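Local coordinates for protein mandelate racemase / muconate lactonizing enzyme (Burkholderia pseudomallei, PDB 2POD) that is of unknown function but belongs to the enolase superfamily, is possibly a lyase, and binds a sodium ion through three carboxylate side chains, at residues E35-A40 with D323-V328; Q62-A67 with G301-R306; R118-C123 with A343-S348; A270-A275 with I296-G301; A289-L294 with P318-D323. All blocks are in the same frame, centred on the assembly; numbering follows the deposited sequence.

Contact 1. Residues E35-A40 with D323-V328; sequences ETFYGA and DCTGPV
Glu35, near the end of strand 31-37, reaches the backbone that opens helix 327-339. Its CB packs 3.6 Å from CB of Val328. CG stands anti to the backbone N (chi1 -160°) and the chain runs extended beyond it, which carries the carboxylate over the first helical residues to Val328 N. That amide donates to Glu35 OE2 at 3.2 Å; the bond is fairly straight, 161° at the hydrogen, and arrives from above the carboxylate plane. OE2 also accepts from Trp21 NE1. OE1 accepts from Val329 N and, at 2.8 Å, from a water, which itself takes a weak bond from Gly326 N. Because Gly326 has no side chain, its CA can lie 3.2 Å from Glu35 OE1. Amides at a helix start would be expected to favour a charged carboxylate here.

Two residues on, Phe37 lays one ring face on Thr325: CB of Thr325 sits 4.0 Å from the ring centroid, a CH-pi contact offset toward the rim, and CG2 lies 3.6 Å from Phe37 CD2. Phe37 CD2 in turn lies over the centre of the Tyr38 ring.

The two backbones run in nearly opposite directions. Strand 31-37, an outermost strand of the N-terminal antiparallel sheet, thereby meets the start of a barrel helix; helix 81-101 packs on Thr36 and Val328, and Leu74 of the second subunit on Tyr38.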
# COMPACT_ATOMS: atom_id res chain seq x y z
N GLU B 35 -22.86 -26.95 -24.40
CA GLU B 35 -23.93 -26.85 -23.42
C GLU B 35 -23.75 -25.58 -22.58
O GLU B 35 -22.62 -25.17 -22.33
CB GLU B 35 -23.89 -28.06 -22.50
CG GLU B 35 -25.15 -28.34 -21.74
CD GLU B 35 -24.98 -29.51 -20.80
OE1 GLU B 35 -24.23 -29.37 -19.82
OE2 GLU B 35 -25.58 -30.57 -21.05
N THR B 36 -24.86 -24.99 -22.15
CA THR B 36 -24.86 -24.07 -21.01
C THR B 36 -26.17 -24.10 -20.21
O THR B 36 -27.17 -24.66 -20.67
CB THR B 36 -24.52 -22.62 -21.42
OG1 THR B 36 -24.34 -21.82 -20.25
CG2 THR B 36 -25.61 -22.02 -22.29
N PHE B 37 -26.15 -23.49 -19.03
CA PHE B 37 -27.24 -23.62 -18.07
C PHE B 37 -27.66 -22.25 -17.51
O PHE B 37 -26.83 -21.33 -17.42
CB PHE B 37 -26.81 -24.55 -16.94
CG PHE B 37 -27.96 -25.24 -16.23
CD1 PHE B 37 -28.52 -26.40 -16.77
CD2 PHE B 37 -28.45 -24.74 -15.03
CE1 PHE B 37 -29.56 -27.05 -16.10
CE2 PHE B 37 -29.50 -25.39 -14.36
CZ PHE B 37 -30.05 -26.55 -14.90
N TYR B 38 -28.94 -22.13 -17.15
CA TYR B 38 -29.64 -20.87 -16.89
C TYR B 38 -29.82 -19.96 -18.09
O TYR B 38 -28.95 -19.90 -18.96
CB TYR B 38 -29.07 -20.08 -15.69
CG TYR B 38 -29.08 -20.84 -14.39
CD1 TYR B 38 -30.21 -21.56 -13.98
CD2 TYR B 38 -27.97 -20.82 -13.55
CE1 TYR B 38 -30.22 -22.26 -12.77
CE2 TYR B 38 -27.97 -21.51 -12.34
CZ TYR B 38 -29.09 -22.23 -11.96
OH TYR B 38 -29.07 -22.90 -10.76
N GLY B 39 -30.96 -19.25 -18.12
CA GLY B 39 -31.25 -18.23 -19.13
C GLY B 39 -31.10 -18.72 -20.55
O GLY B 39 -30.50 -18.03 -21.39
N ALA B 40 -31.63 -19.92 -20.81
CA ALA B 40 -31.47 -20.62 -22.09
C ALA B 40 -31.94 -19.81 -23.29
O ALA B 40 -31.25 -19.78 -24.31
CB ALA B 40 -32.14 -21.98 -22.06
N ASP B 323 -20.00 -28.35 -11.63
CA ASP B 323 -21.13 -28.88 -12.39
C ASP B 323 -22.46 -28.47 -11.77
O ASP B 323 -22.91 -27.34 -11.97
CB ASP B 323 -21.05 -30.40 -12.57
CG ASP B 323 -22.29 -30.99 -13.26
OD1 ASP B 323 -22.71 -30.46 -14.32
OD2 ASP B 323 -22.86 -31.96 -12.70
N CYS B 324 -23.08 -29.39 -11.02
CA CYS B 324 -24.52 -29.35 -10.67
C CYS B 324 -25.50 -28.97 -11.80
O CYS B 324 -26.58 -28.45 -11.53
CB CYS B 324 -24.74 -28.49 -9.42
SG CYS B 324 -26.26 -28.83 -8.49
N THR B 325 -25.11 -29.19 -13.06
CA THR B 325 -25.92 -28.73 -14.19
C THR B 325 -26.15 -29.84 -15.21
O THR B 325 -26.54 -30.94 -14.82
CB THR B 325 -25.34 -27.45 -14.86
OG1 THR B 325 -23.99 -27.68 -15.27
CG2 THR B 325 -25.38 -26.27 -13.89
N GLY B 326 -25.92 -29.58 -16.49
CA GLY B 326 -26.14 -30.58 -17.53
C GLY B 326 -25.00 -31.58 -17.69
O GLY B 326 -23.91 -31.36 -17.16
N PRO B 327 -25.26 -32.70 -18.41
CA PRO B 327 -24.28 -33.78 -18.58
C PRO B 327 -23.03 -33.41 -19.39
O PRO B 327 -21.96 -33.96 -19.14
CB PRO B 327 -25.08 -34.87 -19.30
CG PRO B 327 -26.17 -34.14 -19.99
CD PRO B 327 -26.54 -33.02 -19.07
N VAL B 328 -23.17 -32.50 -20.36
CA VAL B 328 -22.06 -32.13 -21.23
C VAL B 328 -21.04 -31.29 -20.46
O VAL B 328 -19.83 -31.49 -20.61
CB VAL B 328 -22.53 -31.42 -22.52
CG1 VAL B 328 -21.38 -30.74 -23.26
CG2 VAL B 328 -23.25 -32.39 -23.42
O HOH W 1 -25.10 -27.03 -18.59

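Contact 2. Residues Q62-A67 with G301-R306; sequences QIDRHA and GLSEAR
Asp64 and Arg306 form the charged part of this contact. NH1 of Arg306 donates to Asp64 OD1 at 2.8 Å with an angle of 157° at the hydrogen; it meets the oxygen on its syn side, somewhat out of the carboxylate plane, and Asp64 OD1 itself lies near the guanidinium plane. A second bond, from Arg306 NH2 to Asp64 OD2, is weak at 3.4 Å. Carboxylate and guanidinium are only 14° from coplanar, so two N-H groups face two oxygens, although one arm of the pair carries most of the grip. The Arg306 chain bends at chi2 and chi3 to bring its flat end round to the aspartate. Asp64 OD1 has a further salt-bridge partner in Lys307 NZ, and two positive groups thus converge on one oxygen.

Packing is more modest. Ser303 OG comes within 3.2 Å of Ile63 CG2, but its polar partner lies elsewhere, in Asp90 OD1. The methyl of Ala67, one turn on from Ile63, approaches Ser303 CB at 4.2 Å.

Helix 63-69 belongs to the N-terminal domain and helix 301-314 to the barrel; their short segments cross almost perpendicularly, with axes 9.8 Å apart. Helix 81-101 backs the junction through Trp94, which touches Ile63, Leu302, Ser303 and Arg306, while Leu109 of the third subunit packs on Asp64 and Arg306.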
# COMPACT_ATOMS: atom_id res chain seq x y z
N GLN B 62 -9.65 -22.92 -35.08
CA GLN B 62 -9.12 -21.65 -34.61
C GLN B 62 -9.77 -21.18 -33.31
O GLN B 62 -10.38 -20.12 -33.25
CB GLN B 62 -9.19 -20.61 -35.72
CG GLN B 62 -8.36 -20.99 -36.93
CD GLN B 62 -8.51 -20.04 -38.10
OE1 GLN B 62 -9.18 -19.02 -38.00
NE2 GLN B 62 -7.89 -20.39 -39.22
N ILE B 63 -9.60 -21.98 -32.26
CA ILE B 63 -10.40 -21.91 -31.05
C ILE B 63 -10.08 -20.65 -30.23
O ILE B 63 -10.98 -19.91 -29.85
CB ILE B 63 -10.24 -23.20 -30.19
CG1 ILE B 63 -10.80 -24.41 -30.95
CG2 ILE B 63 -10.94 -23.05 -28.86
CD1 ILE B 63 -10.72 -25.74 -30.19
N ASP B 64 -8.78 -20.41 -30.01
CA ASP B 64 -8.30 -19.16 -29.42
C ASP B 64 -8.72 -17.90 -30.19
O ASP B 64 -9.07 -16.89 -29.58
CB ASP B 64 -6.78 -19.18 -29.25
CG ASP B 64 -6.33 -19.94 -28.00
OD1 ASP B 64 -7.14 -20.12 -27.05
OD2 ASP B 64 -5.16 -20.36 -27.96
N ARG B 65 -8.68 -17.98 -31.52
CA ARG B 65 -9.04 -16.84 -32.38
C ARG B 65 -10.52 -16.50 -32.24
O ARG B 65 -10.88 -15.32 -32.15
CB ARG B 65 -8.69 -17.11 -33.84
CG ARG B 65 -8.94 -15.92 -34.77
CD ARG B 65 -8.50 -16.23 -36.20
NE ARG B 65 -9.64 -16.27 -37.13
CZ ARG B 65 -10.08 -15.23 -37.82
NH1 ARG B 65 -9.50 -14.05 -37.71
NH2 ARG B 65 -11.12 -15.37 -38.63
N HIS B 66 -11.37 -17.52 -32.19
CA HIS B 66 -12.82 -17.31 -32.16
C HIS B 66 -13.32 -16.81 -30.82
O HIS B 66 -14.16 -15.92 -30.78
CB HIS B 66 -13.60 -18.55 -32.60
CG HIS B 66 -13.33 -18.93 -34.02
ND1 HIS B 66 -13.21 -17.99 -35.02
CD2 HIS B 66 -13.14 -20.13 -34.61
CE1 HIS B 66 -12.95 -18.60 -36.16
NE2 HIS B 66 -12.91 -19.90 -35.94
N ALA B 67 -12.78 -17.38 -29.73
CA ALA B 67 -13.02 -16.90 -28.37
C ALA B 67 -12.75 -15.41 -28.22
O ALA B 67 -13.54 -14.70 -27.60
CB ALA B 67 -12.18 -17.69 -27.36
N GLY B 301 -15.76 -20.66 -21.52
CA GLY B 301 -15.54 -21.90 -22.25
C GLY B 301 -14.33 -22.61 -21.70
O GLY B 301 -13.75 -22.17 -20.71
N LEU B 302 -13.96 -23.72 -22.34
CA LEU B 302 -12.72 -24.42 -21.98
C LEU B 302 -11.50 -23.56 -22.27
O LEU B 302 -10.54 -23.60 -21.51
CB LEU B 302 -12.62 -25.77 -22.70
CG LEU B 302 -13.41 -26.94 -22.09
CD1 LEU B 302 -13.65 -28.04 -23.13
CD2 LEU B 302 -12.72 -27.51 -20.86
N SER B 303 -11.57 -22.78 -23.35
CA SER B 303 -10.59 -21.74 -23.68
C SER B 303 -10.14 -20.85 -22.53
O SER B 303 -8.95 -20.72 -22.30
CB SER B 303 -11.11 -20.87 -24.81
OG SER B 303 -10.89 -21.49 -26.05
N GLU B 304 -11.08 -20.23 -21.83
CA GLU B 304 -10.75 -19.41 -20.67
C GLU B 304 -10.40 -20.26 -19.45
O GLU B 304 -9.42 -19.98 -18.77
CB GLU B 304 -11.88 -18.42 -20.34
CG GLU B 304 -12.03 -17.27 -21.34
CD GLU B 304 -10.84 -16.30 -21.35
OE1 GLU B 304 -10.53 -15.74 -22.42
OE2 GLU B 304 -10.21 -16.09 -20.29
N ALA B 305 -11.18 -21.30 -19.21
CA ALA B 305 -10.98 -22.19 -18.06
C ALA B 305 -9.66 -22.96 -18.04
O ALA B 305 -9.14 -23.25 -16.95
CB ALA B 305 -12.16 -23.14 -17.89
N ARG B 306 -9.13 -23.32 -19.22
CA ARG B 306 -7.71 -23.75 -19.39
C ARG B 306 -6.77 -22.84 -18.62
O ARG B 306 -5.91 -23.29 -17.87
CB ARG B 306 -7.26 -23.55 -20.85
CG ARG B 306 -7.41 -24.69 -21.77
CD ARG B 306 -7.69 -24.13 -23.15
NE ARG B 306 -6.49 -23.86 -23.93
CZ ARG B 306 -6.44 -23.02 -24.97
NH1 ARG B 306 -7.52 -22.35 -25.36
NH2 ARG B 306 -5.29 -22.85 -25.62

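Contact 3. Residues R118-C123 with A343-S348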
# COMPACT_ATOMS: atom_id res chain seq x y z
N ARG B 118 -10.90 -37.37 -7.64
CA ARG B 118 -11.84 -37.35 -6.53
C ARG B 118 -13.07 -36.50 -6.85
O ARG B 118 -12.96 -35.38 -7.36
CB ARG B 118 -11.14 -36.81 -5.28
CG ARG B 118 -11.95 -36.92 -4.00
CD ARG B 118 -11.07 -36.67 -2.80
NE ARG B 118 -11.84 -36.55 -1.57
CZ ARG B 118 -12.07 -35.41 -0.93
NH1 ARG B 118 -11.59 -34.27 -1.40
NH2 ARG B 118 -12.79 -35.42 0.19
N THR B 119 -14.24 -37.06 -6.58
CA THR B 119 -15.48 -36.33 -6.70
C THR B 119 -16.01 -35.93 -5.33
O THR B 119 -15.60 -36.50 -4.32
CB THR B 119 -16.54 -37.12 -7.52
OG1 THR B 119 -17.50 -36.20 -8.06
CG2 THR B 119 -17.25 -38.18 -6.67
N TYR B 120 -16.87 -34.92 -5.30
CA TYR B 120 -17.67 -34.60 -4.12
C TYR B 120 -19.12 -34.42 -4.53
O TYR B 120 -19.40 -34.01 -5.66
CB TYR B 120 -17.13 -33.35 -3.39
CG TYR B 120 -17.43 -32.00 -4.01
CD1 TYR B 120 -18.54 -31.25 -3.61
CD2 TYR B 120 -16.59 -31.47 -4.99
CE1 TYR B 120 -18.81 -30.00 -4.18
CE2 TYR B 120 -16.85 -30.22 -5.56
CZ TYR B 120 -17.96 -29.49 -5.16
OH TYR B 120 -18.22 -28.26 -5.71
N ASN B 121 -20.03 -34.72 -3.61
CA ASN B 121 -21.45 -34.71 -3.94
C ASN B 121 -22.14 -33.44 -3.49
O ASN B 121 -22.23 -33.15 -2.29
CB ASN B 121 -22.18 -35.94 -3.40
CG ASN B 121 -23.49 -36.20 -4.11
OD1 ASN B 121 -23.51 -36.64 -5.26
ND2 ASN B 121 -24.60 -35.89 -3.45
N THR B 122 -22.63 -32.68 -4.46
CA THR B 122 -23.50 -31.56 -4.17
C THR B 122 -24.90 -32.11 -3.89
O THR B 122 -25.57 -32.63 -4.78
CB THR B 122 -23.47 -30.55 -5.34
OG1 THR B 122 -22.16 -29.97 -5.41
CG2 THR B 122 -24.49 -29.43 -5.16
N CYS B 123 -25.32 -31.99 -2.63
CA CYS B 123 -26.54 -32.61 -2.13
C CYS B 123 -27.81 -31.87 -2.57
O CYS B 123 -28.55 -31.34 -1.74
CB CYS B 123 -26.49 -32.73 -0.60
SG CYS B 123 -25.08 -33.66 0.04
N ALA B 343 -5.95 -29.29 -10.30
CA ALA B 343 -7.33 -29.72 -10.02
C ALA B 343 -7.48 -30.45 -8.68
O ALA B 343 -6.67 -31.30 -8.33
CB ALA B 343 -7.88 -30.54 -11.15
N LEU B 344 -8.51 -30.08 -7.91
CA LEU B 344 -8.65 -30.56 -6.52
C LEU B 344 -9.72 -31.64 -6.46
O LEU B 344 -9.45 -32.79 -6.07
CB LEU B 344 -9.07 -29.40 -5.61
CG LEU B 344 -8.76 -29.26 -4.11
CD1 LEU B 344 -9.87 -28.46 -3.43
CD2 LEU B 344 -8.48 -30.56 -3.35
N VAL B 345 -10.94 -31.25 -6.84
CA VAL B 345 -12.08 -32.14 -6.88
C VAL B 345 -12.90 -31.80 -8.12
O VAL B 345 -12.75 -30.72 -8.68
CB VAL B 345 -12.99 -32.01 -5.63
CG1 VAL B 345 -12.53 -32.95 -4.53
CG2 VAL B 345 -13.06 -30.57 -5.13
N GLN B 346 -13.74 -32.73 -8.54
CA GLN B 346 -14.75 -32.46 -9.53
C GLN B 346 -16.13 -32.63 -8.92
O GLN B 346 -16.49 -33.73 -8.50
CB GLN B 346 -14.58 -33.41 -10.72
CG GLN B 346 -15.66 -33.27 -11.78
CD GLN B 346 -15.76 -31.87 -12.31
OE1 GLN B 346 -16.79 -31.21 -12.18
NE2 GLN B 346 -14.68 -31.38 -12.90
N GLU B 347 -16.88 -31.53 -8.86
CA GLU B 347 -18.31 -31.55 -8.49
C GLU B 347 -19.10 -32.55 -9.33
O GLU B 347 -18.96 -32.58 -10.56
CB GLU B 347 -18.90 -30.15 -8.65
CG GLU B 347 -20.36 -30.00 -8.21
CD GLU B 347 -20.74 -28.56 -7.89
OE1 GLU B 347 -19.85 -27.68 -7.90
OE2 GLU B 347 -21.93 -28.30 -7.60
N SER B 348 -19.89 -33.37 -8.66
CA SER B 348 -20.93 -34.16 -9.31
C SER B 348 -22.14 -34.30 -8.40
O SER B 348 -22.04 -34.13 -7.18
CB SER B 348 -20.39 -35.54 -9.69
OG SER B 348 -20.20 -36.36 -8.54
O HOH W 2 -21.42 -37.63 -6.51
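Tyr120 and Glu347 project from neighbouring parallel strands to the same side of the sheet, ring and carboxylate planes turned 44° apart. With CG between the backbone N and the carbonyl carbon (chi1 76°), the Tyr120 ring leans across the partner strand; CE2 comes within 3.5 Å of Glu347 CA, and CD2 lies 3.6 Å from CG2 of Val345. The Val345 and Tyr120 side chains cross at about a right angle. The Val345 and Arg118 side chains lie side by side, CG1 of Val345 3.5 Å from NH1 of Arg118, whose guanidinium is paired with Asp216. Thr122 OG1 donates to Glu347 OE2 at 2.8 Å, from above the carboxylate plane.

On the opposite side, Thr119 OG1 donates to Gln346 O at 2.7 Å, nearly in line with the C=O bond, and lies 2.7 Å from Ser348 OG. A water joins that serine hydroxyl to OD1 of Asn121, which also accepts from Arg350 N. The main chains are laced by Gln346 N to Arg118 O, Ser348 N to Tyr120 O and Thr122 N to Ser348 O, with a weak bond from Tyr120 N to Gln346 O.

Strand 117-122 also pairs with 174-177, closing the barrel. The seam sets the buried Glu347 side chain about 5 Å from the sodium ion; Lys176 is a long, weak ion-pair partner, and the Thr122 bond probably fixes the carboxylate's rotation.

Contact 4. Residues A270-A275 with I296-G301. With NA (sodium ion), chain D.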
# COMPACT_ATOMS: atom_id res chain seq x y z
N ALA B 270 -14.24 -19.45 -4.64
CA ALA B 270 -14.84 -18.42 -5.48
C ALA B 270 -14.31 -18.62 -6.89
O ALA B 270 -13.18 -19.06 -7.03
CB ALA B 270 -14.45 -17.03 -4.96
N SER B 271 -15.09 -18.32 -7.93
CA SER B 271 -16.56 -18.21 -7.93
C SER B 271 -17.06 -18.66 -9.29
O SER B 271 -16.52 -18.25 -10.32
CB SER B 271 -17.00 -16.76 -7.74
OG SER B 271 -18.41 -16.65 -7.68
N GLU B 272 -18.13 -19.45 -9.29
CA GLU B 272 -18.86 -19.84 -10.52
C GLU B 272 -19.49 -18.66 -11.26
O GLU B 272 -19.77 -18.75 -12.45
CB GLU B 272 -19.96 -20.86 -10.18
CG GLU B 272 -21.02 -20.29 -9.23
CD GLU B 272 -21.93 -21.34 -8.67
OE1 GLU B 272 -23.15 -21.25 -8.89
OE2 GLU B 272 -21.44 -22.27 -7.99
N THR B 273 -19.71 -17.56 -10.54
CA THR B 273 -20.33 -16.36 -11.11
C THR B 273 -19.35 -15.51 -11.93
O THR B 273 -19.77 -14.67 -12.73
CB THR B 273 -20.96 -15.48 -10.02
OG1 THR B 273 -19.93 -14.88 -9.22
CG2 THR B 273 -21.88 -16.31 -9.13
N LEU B 274 -18.05 -15.73 -11.72
CA LEU B 274 -17.01 -14.92 -12.35
C LEU B 274 -16.60 -15.46 -13.72
O LEU B 274 -16.53 -16.67 -13.93
CB LEU B 274 -15.78 -14.83 -11.44
CG LEU B 274 -15.85 -13.88 -10.25
CD1 LEU B 274 -14.72 -14.19 -9.28
CD2 LEU B 274 -15.80 -12.41 -10.70
N ALA B 275 -16.33 -14.55 -14.65
CA ALA B 275 -16.00 -14.95 -16.02
C ALA B 275 -14.62 -14.49 -16.45
O ALA B 275 -14.19 -13.40 -16.09
CB ALA B 275 -17.06 -14.49 -16.98
N ILE B 296 -17.24 -23.92 -16.54
CA ILE B 296 -16.85 -23.78 -17.96
C ILE B 296 -17.95 -23.28 -18.91
O ILE B 296 -17.64 -22.73 -19.97
CB ILE B 296 -16.04 -24.99 -18.54
CG1 ILE B 296 -16.93 -26.01 -19.26
CG2 ILE B 296 -15.06 -25.59 -17.52
CD1 ILE B 296 -17.64 -26.99 -18.39
N SER B 297 -19.21 -23.43 -18.52
CA SER B 297 -20.30 -22.87 -19.31
C SER B 297 -20.67 -21.43 -18.96
O SER B 297 -21.48 -20.81 -19.65
CB SER B 297 -21.54 -23.75 -19.20
OG SER B 297 -22.12 -23.65 -17.92
N TRP B 298 -20.08 -20.89 -17.89
CA TRP B 298 -20.37 -19.52 -17.46
C TRP B 298 -19.16 -18.60 -17.56
O TRP B 298 -19.32 -17.39 -17.48
CB TRP B 298 -20.94 -19.46 -16.03
CG TRP B 298 -22.21 -20.25 -15.81
CD1 TRP B 298 -23.11 -20.64 -16.76
CD2 TRP B 298 -22.71 -20.73 -14.55
NE1 TRP B 298 -24.13 -21.35 -16.17
CE2 TRP B 298 -23.92 -21.42 -14.82
CE3 TRP B 298 -22.26 -20.65 -13.23
CZ2 TRP B 298 -24.67 -22.02 -13.82
CZ3 TRP B 298 -23.01 -21.26 -12.23
CH2 TRP B 298 -24.21 -21.94 -12.53
N CYS B 299 -17.96 -19.18 -17.73
CA CYS B 299 -16.71 -18.43 -17.54
C CYS B 299 -15.97 -18.06 -18.82
O CYS B 299 -14.98 -17.34 -18.77
CB CYS B 299 -15.77 -19.18 -16.60
SG CYS B 299 -14.89 -20.57 -17.37
N GLY B 300 -16.44 -18.54 -19.97
CA GLY B 300 -15.79 -18.25 -21.25
C GLY B 300 -15.30 -19.50 -21.97
O GLY B 300 -14.53 -19.41 -22.92
N GLY B 301 -15.76 -20.66 -21.52
CA GLY B 301 -15.54 -21.90 -22.25
C GLY B 301 -14.33 -22.61 -21.70
O GLY B 301 -13.75 -22.17 -20.71
NA NA D . -22.37 -23.53 -6.47
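Glu272 binds the metal and also packs against Trp298. Its OE2 binds the sodium ion at 2.2 Å, beside Glu220 and Glu246, an arrangement of three carboxylates like the metal site of enolase-superfamily barrels. OE1 accepts a hydrogen bond from Tyr73 of the second subunit.

In the packing, the two side chains lie side by side and point the same way. Glu272 CG sits between the backbone N and the carbonyl carbon (chi1 62°), 3.7 Å from Trp298 CZ3, while OE1 approaches CZ3 at 3.3 Å. The carbonyl O of Glu272 meets the indole at its edge, 3.2 Å from CE3. Ala275 CB lies 3.7 Å from the backbone O of Trp298. Trp298 NE1 donates to Phe37 O, which ties the indole to the N-terminal domain.

Both segments are loops, one leading from strand 268-270 to helix 276-285 and the other from strand 289-294 to helix 301-314; helix 81-101 touches Ala275 and Trp298.

Contact 5. Residues A289-L294 with P318-D323; sequences AGIVML and PVAPHD
Parallel strands 289-294 and 319-321, the two strands of a beta-alpha-beta unit linked by helix 301-314, are adjacent staves of the barrel, and Val292 pairs directly with Val319. Val292 N donates to Pro318 O at 2.9 Å, and Ala320 N returns a bond to Val292 O at 3.1 Å. At the far end, His322 N donates to Leu294 O.

Val292, Val319 and Leu294 share one side of the sheet. CG2 of Val319 lies 3.9 Å from CG1 of Val292, while its CG1 lies 3.9 Å from CD2 of Leu294; one valine thus touches two side chains of the neighbouring strand with its two methyls. Helices 276-285 and 301-314 cover Val292 and Leu294. Ile291 reaches Ala320 CB with CG2 at 4.0 Å, and its CG1 meets the Pro318 ring.

Met293, built as selenomethionine, points to the other side; its selenium lies 5.2 Å from the centroid of the His322 ring and meets it obliquely.

CG of His322 is anti to the backbone N (chi1 -173°), and ND1 is hydrogen-bonded to Asp295 OD2. NE2 of His322 lies 3.5 Å from the sodium ion, close to it but not among the residues of its site. An aspartate and a histidine paired at the ends of successive strands are consistent with the Asp-His dyad of mandelate racemase relatives, where the histidine acts in proton transfer; a similar role is plausible here.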
# COMPACT_ATOMS: atom_id res chain seq x y z
N ALA B 289 -8.93 -15.59 -1.94
CA ALA B 289 -9.43 -16.90 -2.33
C ALA B 289 -8.45 -17.99 -1.94
O ALA B 289 -7.23 -17.81 -2.03
CB ALA B 289 -9.72 -16.95 -3.80
N GLY B 290 -8.99 -19.13 -1.50
CA GLY B 290 -8.21 -20.34 -1.29
C GLY B 290 -8.41 -21.36 -2.40
O GLY B 290 -7.48 -22.05 -2.79
N ILE B 291 -9.64 -21.46 -2.89
CA ILE B 291 -9.94 -22.37 -3.99
C ILE B 291 -10.55 -21.57 -5.12
O ILE B 291 -11.52 -20.84 -4.92
CB ILE B 291 -10.87 -23.56 -3.57
CG1 ILE B 291 -10.20 -24.43 -2.51
CG2 ILE B 291 -11.20 -24.46 -4.78
CD1 ILE B 291 -10.70 -24.20 -1.12
N VAL B 292 -9.96 -21.69 -6.30
CA VAL B 292 -10.50 -21.05 -7.49
C VAL B 292 -11.57 -21.94 -8.11
O VAL B 292 -11.28 -23.00 -8.64
CB VAL B 292 -9.38 -20.68 -8.49
CG1 VAL B 292 -9.95 -20.23 -9.83
CG2 VAL B 292 -8.51 -19.56 -7.89
N MSE B 293 -12.82 -21.50 -7.99
CA MSE B 293 -13.93 -22.22 -8.61
C MSE B 293 -14.35 -21.57 -9.90
O MSE B 293 -14.15 -20.38 -10.10
CB MSE B 293 -15.11 -22.34 -7.67
CG MSE B 293 -15.68 -23.75 -7.65
SE MSE B 293 -17.54 -23.97 -7.20
CE MSE B 293 -18.08 -22.10 -7.23
N LEU B 294 -14.98 -22.37 -10.75
CA LEU B 294 -14.94 -22.18 -12.18
C LEU B 294 -16.09 -22.98 -12.74
O LEU B 294 -16.19 -24.17 -12.47
CB LEU B 294 -13.62 -22.77 -12.71
CG LEU B 294 -12.98 -22.28 -14.01
CD1 LEU B 294 -13.22 -20.81 -14.18
CD2 LEU B 294 -11.50 -22.56 -13.97
N PRO B 318 -5.67 -24.39 -5.82
CA PRO B 318 -6.37 -25.40 -6.60
C PRO B 318 -7.62 -24.90 -7.29
O PRO B 318 -8.34 -24.06 -6.74
CB PRO B 318 -6.72 -26.47 -5.57
CG PRO B 318 -6.74 -25.78 -4.25
CD PRO B 318 -5.99 -24.48 -4.38
N VAL B 319 -7.86 -25.43 -8.49
CA VAL B 319 -9.15 -25.28 -9.17
C VAL B 319 -10.11 -26.43 -8.84
O VAL B 319 -9.71 -27.60 -8.79
CB VAL B 319 -8.96 -25.07 -10.71
CG1 VAL B 319 -10.27 -25.27 -11.48
CG2 VAL B 319 -8.44 -23.68 -10.97
N ALA B 320 -11.37 -26.08 -8.59
CA ALA B 320 -12.46 -27.04 -8.53
C ALA B 320 -13.56 -26.65 -9.52
O ALA B 320 -14.32 -25.72 -9.27
CB ALA B 320 -13.03 -27.12 -7.11
N PRO B 321 -13.63 -27.34 -10.68
CA PRO B 321 -14.67 -27.06 -11.67
C PRO B 321 -16.10 -27.39 -11.21
O PRO B 321 -16.34 -28.43 -10.58
CB PRO B 321 -14.26 -27.92 -12.87
CG PRO B 321 -12.82 -28.23 -12.63
CD PRO B 321 -12.70 -28.38 -11.15
N HIS B 322 -17.02 -26.49 -11.54
CA HIS B 322 -18.43 -26.56 -11.18
C HIS B 322 -19.18 -27.44 -12.16
O HIS B 322 -19.02 -27.30 -13.38
CB HIS B 322 -19.03 -25.14 -11.23
CG HIS B 322 -20.43 -25.04 -10.72
ND1 HIS B 322 -21.45 -24.46 -11.44
CD2 HIS B 322 -20.98 -25.43 -9.54
CE1 HIS B 322 -22.57 -24.50 -10.73
NE2 HIS B 322 -22.30 -25.08 -9.57
N ASP B 323 -20.00 -28.35 -11.63
CA ASP B 323 -21.13 -28.88 -12.39
C ASP B 323 -22.46 -28.47 -11.77
O ASP B 323 -22.91 -27.34 -11.97
CB ASP B 323 -21.05 -30.40 -12.57
CG ASP B 323 -22.29 -30.99 -13.26
OD1 ASP B 323 -22.71 -30.46 -14.32
OD2 ASP B 323 -22.86 -31.96 -12.70

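Contacts 3 and 5 are strand pairs of the barrel and contact 4 joins two of its loops, whereas contacts 1 and 2 join the N-terminal domain to the barrel. Contact 5 lies 10 Å, centre to centre, from both contact 3 and contact 4; strand 289-294 pairs with 268-270, the strand leading into contact 4. Contact 1 lies 12 Å from contact 4 and shares Asp323 with contact 5. Contact 2 is more peripheral, 24 Å from contact 3, yet shares Gly301 with contact 4. Along the chain, the first segments run 1, 2, 3, 4, 5. Contacts 3, 4 and 5 thus come near the sodium site, contact 1 borders it, and contact 2 joins the domains farther out.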